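Local coordinates for protein oxidized polyvinyl alcohol hydrolase (PDB 3WWC) that hydrolyses beta-diketones such as 4,6-nonanedione and cleaves oxidized polyvinyl alcohol in the second step of polyvinyl alcohol degradation, at residues F50-A55 / Q158-K163. The protein carries 1 engineered substitution. Residues are numbered along the deposited sequence; the frame is centred on the assembly and turned at random.
Sequences FIVYPA and QCVGTK
V160, on helix 148-160, meets strand 46-53 through one methyl group. Its CG2 lies 3.6 Å from CE2 of F50 and 3.9 Å from CG2 of V52, and no other atom pairs across the two segments come as close. The valines face each other end to end, whereas F50 and V160 run past one another in opposite senses, the methyl approaching the ring obliquely. With chi1 at 57°, the F50 ring sits between its own backbone N and carbonyl carbon; this rotation brings it alongside V52, whose CG2 lies at the ring edge, in plane. F50 and V52 are two residues apart on an extended strand, and both direct their CB toward the helix; all three residues are buried, and no hydrogen bond crosses between the segments. The arrangement is a helix packed on one face of the mixed central sheet of an alpha/beta hydrolase fold: strand 46-53 lies between strands 36-43 and 96-100, and I98 of the latter touches both F50 and V160. On the other face, L79 of helix 75-80 meets I51 and Y53, so successive strand residues serve opposite layers. Beside V160, C159 forms a disulfide with C27, linking this segment to the N-terminal region. The C159 carbonyl O accepts two bonds from T162, from N at 2.9 Å and from OG1 at 2.7 Å. The hydroxyl approaches in the carbonyl plane, with a C=O...OG1 angle of 156°, while K163 N bonds V160 O at 2.9 Å.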
ATOM      1  N   PHE A  50       0.732  15.536   6.679  1.00  7.89           N
ATOM      2  CA  PHE A  50      -0.147  14.897   5.707  1.00  8.24           C
ATOM      3  C   PHE A  50      -0.981  15.957   5.037  1.00  9.31           C
ATOM      4  O   PHE A  50      -1.109  17.084   5.553  1.00  9.40           O
ATOM      5  CB  PHE A  50      -1.048  13.843   6.375  1.00  8.31           C
ATOM      6  CG  PHE A  50      -1.921  14.365   7.514  1.00  8.75           C
ATOM      7  CD1 PHE A  50      -1.424  14.376   8.819  1.00 10.62           C
ATOM      8  CD2 PHE A  50      -3.213  14.851   7.266  1.00  8.93           C
ATOM      9  CE1 PHE A  50      -2.223  14.864   9.894  1.00 11.05           C
ATOM     10  CE2 PHE A  50      -4.009  15.342   8.316  1.00 10.49           C
ATOM     11  CZ  PHE A  50      -3.522  15.343   9.629  1.00  8.57           C
ATOM     12  N   ILE A  51      -1.529  15.634   3.873  1.00  9.25           N
ATOM     13  CA  ILE A  51      -2.281  16.611   3.087  1.00  9.77           C
ATOM     14  C   ILE A  51      -3.694  16.105   2.895  1.00  9.93           C
ATOM     15  O   ILE A  51      -3.922  14.937   2.529  1.00 10.20           O
ATOM     16  CB  ILE A  51      -1.598  16.821   1.723  1.00  8.83           C
ATOM     17  CG1 ILE A  51      -0.164  17.333   1.940  1.00 10.40           C
ATOM     18  CG2 ILE A  51      -2.356  17.853   0.868  1.00 10.68           C
ATOM     19  CD1 ILE A  51       0.706  17.400   0.638  1.00 13.14           C
ATOM     20  N   VAL A  52      -4.657  17.005   3.042  1.00  9.49           N
ATOM     21  CA  VAL A  52      -6.051  16.633   2.909  1.00 10.41           C
ATOM     22  C   VAL A  52      -6.715  17.341   1.750  1.00 12.14           C
ATOM     23  O   VAL A  52      -6.648  18.583   1.628  1.00 12.95           O
ATOM     24  CB  VAL A  52      -6.868  17.004   4.194  1.00  9.72           C
ATOM     25  CG1 VAL A  52      -8.395  16.684   3.984  1.00 11.36           C
ATOM     26  CG2 VAL A  52      -6.324  16.293   5.418  1.00 11.05           C
ATOM     27  N   TYR A  53      -7.360  16.566   0.874  1.00 10.74           N
ATOM     28  CA  TYR A  53      -8.171  17.156  -0.209  1.00 12.44           C
ATOM     29  C   TYR A  53      -9.599  16.623   0.071  1.00 12.85           C
ATOM     30  O   TYR A  53      -9.924  15.452  -0.221  1.00 11.66           O
ATOM     31  CB  TYR A  53      -7.691  16.679  -1.603  1.00 12.77           C
ATOM     32  CG  TYR A  53      -6.374  17.248  -2.132  1.00 14.29           C
ATOM     33  CD1 TYR A  53      -5.132  16.735  -1.723  1.00 17.19           C
ATOM     34  CD2 TYR A  53      -6.367  18.291  -3.068  1.00 17.21           C
ATOM     35  CE1 TYR A  53      -3.943  17.270  -2.243  1.00 16.36           C
ATOM     36  CE2 TYR A  53      -5.188  18.812  -3.581  1.00 17.64           C
ATOM     37  CZ  TYR A  53      -3.983  18.297  -3.160  1.00 18.70           C
ATOM     38  OH  TYR A  53      -2.793  18.817  -3.695  1.00 20.38           O
ATOM     39  N   PRO A  54     -10.506  17.469   0.604  1.00 13.50           N
ATOM     40  CA  PRO A  54     -11.870  17.003   0.893  1.00 12.91           C
ATOM     41  C   PRO A  54     -12.650  16.637  -0.360  1.00 13.23           C
ATOM     42  O   PRO A  54     -12.499  17.237  -1.427  1.00 14.98           O
ATOM     43  CB  PRO A  54     -12.515  18.163   1.651  1.00 15.39           C
ATOM     44  CG  PRO A  54     -11.351  19.005   2.109  1.00 15.55           C
ATOM     45  CD  PRO A  54     -10.282  18.856   1.060  1.00 13.77           C
ATOM     46  N   ALA A  55     -13.502  15.622  -0.223  1.00 13.35           N
ATOM     47  CA  ALA A  55     -14.293  15.149  -1.343  1.00 13.46           C
ATOM     48  C   ALA A  55     -15.183  16.203  -1.935  1.00 16.69           C
ATOM     49  O   ALA A  55     -15.799  16.952  -1.173  1.00 19.30           O
ATOM     50  CB  ALA A  55     -15.183  13.975  -0.881  1.00 12.70           C
ATOM     51  N   GLN A 158      -8.354   9.052  11.840  1.00 10.77           N
ATOM     52  CA  GLN A 158      -9.298   9.312  12.959  1.00 11.27           C
ATOM     53  C   GLN A 158      -9.357  10.807  13.275  1.00 11.09           C
ATOM     54  O   GLN A 158     -10.425  11.342  13.583  1.00 12.04           O
ATOM     55  CB  GLN A 158      -8.882   8.505  14.187  1.00 10.62           C
ATOM     56  CG  GLN A 158      -9.225   7.041  14.025  1.00 14.87           C
ATOM     57  CD  GLN A 158      -8.707   6.189  15.146  1.00 20.81           C
ATOM     58  OE1 GLN A 158      -9.258   5.109  15.412  1.00 26.66           O
ATOM     59  NE2 GLN A 158      -7.643   6.615  15.771  1.00 20.17           N
ATOM     60  N   CYS A 159      -8.251  11.511  13.097  1.00 10.72           N
ATOM     61  CA  CYS A 159      -8.237  12.948  13.344  1.00 12.97           C
ATOM     62  C   CYS A 159      -8.956  13.739  12.247  1.00 11.82           C
ATOM     63  O   CYS A 159      -9.810  14.647  12.522  1.00 12.82           O
ATOM     64  CB  CYS A 159      -6.768  13.394  13.460  1.00 13.07           C
ATOM     65  SG  CYS A 159      -6.618  15.176  13.771  1.00 17.02           S
ATOM     66  N   VAL A 160      -8.689  13.425  10.976  1.00 10.46           N
ATOM     67  CA  VAL A 160      -9.337  14.153   9.881  1.00 10.64           C
ATOM     68  C   VAL A 160     -10.866  13.976   9.992  1.00 11.28           C
ATOM     69  O   VAL A 160     -11.609  14.881   9.660  1.00 12.12           O
ATOM     70  CB  VAL A 160      -8.803  13.641   8.502  1.00 10.38           C
ATOM     71  CG1 VAL A 160      -9.554  14.278   7.351  1.00 12.85           C
ATOM     72  CG2 VAL A 160      -7.327  13.971   8.399  1.00 10.55           C
ATOM     73  N   GLY A 161     -11.298  12.809  10.460  1.00 11.67           N
ATOM     74  CA  GLY A 161     -12.728  12.517  10.577  1.00 12.50           C
ATOM     75  C   GLY A 161     -13.442  13.374  11.600  1.00 14.59           C
ATOM     76  O   GLY A 161     -14.653  13.274  11.683  1.00 16.08           O
ATOM     77  N   THR A 162     -12.706  14.140  12.401  1.00 13.82           N
ATOM     78  CA  THR A 162     -13.379  15.053  13.336  1.00 15.28           C
ATOM     79  C   THR A 162     -13.728  16.330  12.577  1.00 16.53           C
ATOM     80  O   THR A 162     -14.551  17.128  13.059  1.00 18.54           O
ATOM     81  CB  THR A 162     -12.497  15.408  14.587  1.00 13.60           C
ATOM     82  OG1 THR A 162     -11.372  16.196  14.164  1.00 16.37           O
ATOM     83  CG2 THR A 162     -12.068  14.167  15.346  1.00 15.37           C
ATOM     84  N   LYS A 163     -13.138  16.576  11.406  1.00 16.50           N
ATOM     85  CA  LYS A 163     -13.418  17.800  10.662  1.00 17.47           C
ATOM     86  C   LYS A 163     -14.213  17.601   9.377  1.00 17.36           C
ATOM     87  O   LYS A 163     -14.978  18.495   8.916  1.00 18.92           O
ATOM     88  CB  LYS A 163     -12.104  18.534  10.308  1.00 21.22           C
ATOM     89  CG  LYS A 163     -12.359  19.924   9.704  1.00 25.64           C
ATOM     90  CD  LYS A 163     -11.081  20.614   9.272  1.00 31.21           C
ATOM     91  CE  LYS A 163     -11.292  21.513   8.038  1.00 31.74           C
ATOM     92  NZ  LYS A 163     -12.279  22.602   8.273  1.00 35.10           N
TER